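Local coordinates for calcium binding protein (Fasciola hepatica, PDB 5FWZ) that probably binds calcium as a full-length protein, of which this chain is the dynein light chain-like domain, at residues A[61-66]-A[91-96]. Residues are numbered along the deposited sequence; the frame is centred on the assembly and turned at random.
Sequences QCVILT and LAWRTP. With HG (mercury (II) ion), chain B.
Val-63 and Leu-91 face each other on one side of the sheet, their CB atoms 4.1 Å apart, with apolar neighbours on both flanks. Towards one end Leu-65 CD2 meets Leu-91 CD1 at 3.9 Å; towards the other Val-63 CG2 lies obliquely against Trp-93 CH2. The indole is covered next by Gln-61, whose CG sits over one face, 3.5 Å from the centroid of the five-membered ring, in a CH-pi contact. Chi1 of Gln-61 (34°), with CG between the backbone N and the carbonyl carbon, lays CG over the ring, and the bend at chi2 then turns the amide to within 19° of the ring plane. Phe-73 and Phe-78 also meet the indole.

On the reverse side Cys-62 stands beside Ala-92 in a non-hydrogen-bonded pair, and its SG, anti to the backbone N (chi1 176°), binds mercury at 2.4 Å; Cys-90 is the metal's other cysteine ligand. Helix 41-56 packs against this side.

Four backbone hydrogen bonds join the antiparallel strands, two in each of the hydrogen-bonded pairs Val-63/Leu-91 and Gln-61/Trp-93; they range from 2.7 Å (Leu-91 N to Val-63 O) to 3.3 Å (Trp-93 N to Gln-61 O). At the polar edge the amide end of Gln-61 lies close to the Trp-93 carbonyl and to Thr-95, whose OG1 is hydrogen-bonded to Val-59 O.

Strand 60-65 is outermost within its chain, but residues 62-65 pair with an antiparallel strand of the second subunit, continuing the sheet across the interface as in dynein light chain dimers. The chemistry thus differs by face: the Val-63 side is mainly apolar, giving way to the Gln-61 amide and Thr-95 at one end, while the Cys-62 side offers a cysteine sulfur suited to a soft metal such as the mercury of this derivative.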
loop_
_atom_site.group_PDB
_atom_site.type_symbol
_atom_site.label_atom_id
_atom_site.label_comp_id
_atom_site.label_asym_id
_atom_site.label_seq_id
_atom_site.Cartn_x
_atom_site.Cartn_y
_atom_site.Cartn_z
ATOM N N GLN A 61 -0.720 3.983 7.888
ATOM C CA GLN A 61 0.097 3.849 6.679
ATOM C C GLN A 61 -0.556 4.558 5.532
ATOM O O GLN A 61 -1.761 4.669 5.502
ATOM C CB GLN A 61 0.367 2.406 6.290
ATOM C CG GLN A 61 -0.717 1.409 6.580
ATOM C CD GLN A 61 -0.603 0.780 7.955
ATOM O OE1 GLN A 61 -1.537 0.832 8.753
ATOM N NE2 GLN A 61 0.535 0.156 8.230
ATOM N N CYS A 62 0.258 5.083 4.625
ATOM C CA CYS A 62 -0.210 5.899 3.495
ATOM C C CYS A 62 0.472 5.420 2.246
ATOM O O CYS A 62 1.684 5.456 2.177
ATOM C CB CYS A 62 0.139 7.400 3.641
ATOM S SG CYS A 62 -0.359 8.380 2.158
ATOM N N VAL A 63 -0.289 5.038 1.241
ATOM C CA VAL A 63 0.289 4.696 -0.046
ATOM C C VAL A 63 -0.331 5.596 -1.077
ATOM O O VAL A 63 -1.552 5.642 -1.186
ATOM C CB VAL A 63 -0.010 3.222 -0.439
ATOM C CG1 VAL A 63 0.641 2.859 -1.788
ATOM C CG2 VAL A 63 0.431 2.286 0.667
ATOM N N ILE A 64 0.501 6.292 -1.842
ATOM C CA ILE A 64 0.028 7.071 -2.972
ATOM C C ILE A 64 0.476 6.346 -4.215
ATOM O O ILE A 64 1.576 5.832 -4.251
ATOM C CB ILE A 64 0.557 8.514 -2.967
ATOM C CG1 ILE A 64 0.126 9.215 -1.672
ATOM C CG2 ILE A 64 0.076 9.272 -4.202
ATOM C CD1 ILE A 64 0.888 10.477 -1.381
ATOM N N LEU A 65 -0.376 6.279 -5.228
ATOM C CA LEU A 65 -0.032 5.519 -6.405
ATOM C C LEU A 65 -0.743 6.027 -7.642
ATOM O O LEU A 65 -1.715 6.747 -7.553
ATOM C CB LEU A 65 -0.319 4.017 -6.171
ATOM C CG LEU A 65 -1.771 3.533 -6.136
ATOM C CD1 LEU A 65 -2.183 2.943 -7.472
ATOM C CD2 LEU A 65 -1.989 2.477 -5.077
ATOM N N THR A 66 -0.203 5.668 -8.793
ATOM C CA THR A 66 -0.858 5.868 -10.073
ATOM C C THR A 66 -1.068 4.477 -10.646
ATOM O O THR A 66 -0.397 3.529 -10.262
ATOM C CB THR A 66 -0.000 6.725 -11.024
ATOM O OG1 THR A 66 1.148 5.986 -11.458
ATOM C CG2 THR A 66 0.460 7.986 -10.325
ATOM N N LEU A 91 -4.206 5.595 -0.497
ATOM C CA LEU A 91 -4.664 4.543 0.398
ATOM C C LEU A 91 -4.156 4.882 1.796
ATOM O O LEU A 91 -3.041 5.365 1.985
ATOM C CB LEU A 91 -4.130 3.190 -0.028
ATOM C CG LEU A 91 -4.224 2.828 -1.510
ATOM C CD1 LEU A 91 -3.622 1.451 -1.725
ATOM C CD2 LEU A 91 -5.658 2.839 -2.028
ATOM N N ALA A 92 -5.000 4.658 2.780
ATOM C CA ALA A 92 -4.586 4.875 4.123
ATOM C C ALA A 92 -5.419 4.001 5.041
ATOM O O ALA A 92 -6.651 3.896 4.887
ATOM C CB ALA A 92 -4.687 6.353 4.489
ATOM N N TRP A 93 -4.736 3.355 5.981
ATOM C CA TRP A 93 -5.394 2.553 6.985
ATOM C C TRP A 93 -4.561 2.468 8.261
ATOM O O TRP A 93 -3.350 2.716 8.268
ATOM C CB TRP A 93 -5.750 1.167 6.436
ATOM C CG TRP A 93 -4.583 0.288 6.113
ATOM C CD1 TRP A 93 -4.088 -0.728 6.885
ATOM C CD2 TRP A 93 -3.748 0.347 4.948
ATOM N NE1 TRP A 93 -2.992 -1.290 6.285
ATOM C CE2 TRP A 93 -2.761 -0.662 5.094
ATOM C CE3 TRP A 93 -3.720 1.162 3.817
ATOM C CZ2 TRP A 93 -1.762 -0.891 4.129
ATOM C CZ3 TRP A 93 -2.717 0.964 2.862
ATOM C CH2 TRP A 93 -1.756 -0.068 3.018
ATOM N N ARG A 94 -5.248 2.163 9.348
ATOM C CA ARG A 94 -4.671 2.249 10.674
ATOM C C ARG A 94 -4.388 0.856 11.207
ATOM O O ARG A 94 -5.253 -0.016 11.130
ATOM C CB ARG A 94 -5.628 2.974 11.603
ATOM C CG ARG A 94 -4.927 3.502 12.847
ATOM C CD ARG A 94 -5.634 3.083 14.111
ATOM N NE ARG A 94 -6.094 4.213 14.877
ATOM C CZ ARG A 94 -6.936 4.132 15.907
ATOM N NH1 ARG A 94 -7.450 2.974 16.303
ATOM N NH2 ARG A 94 -7.268 5.237 16.547
ATOM N N THR A 95 -3.161 0.665 11.697
ATOM C CA THR A 95 -2.705 -0.560 12.362
ATOM C C THR A 95 -2.340 -0.312 13.855
ATOM O O THR A 95 -1.985 0.831 14.222
ATOM C CB THR A 95 -1.457 -1.108 11.649
ATOM O OG1 THR A 95 -0.538 -0.056 11.399
ATOM C CG2 THR A 95 -1.821 -1.716 10.326
ATOM N N PRO A 96 -2.365 -1.386 14.698
ATOM C CA PRO A 96 -2.143 -1.292 16.165
ATOM C C PRO A 96 -0.817 -0.691 16.619
ATOM O O PRO A 96 0.180 -0.832 15.923
ATOM C CB PRO A 96 -2.218 -2.756 16.650
ATOM C CG PRO A 96 -2.919 -3.498 15.571
ATOM C CD PRO A 96 -2.577 -2.793 14.289
HETATM HG HG HG B . -2.719 8.591 2.195
#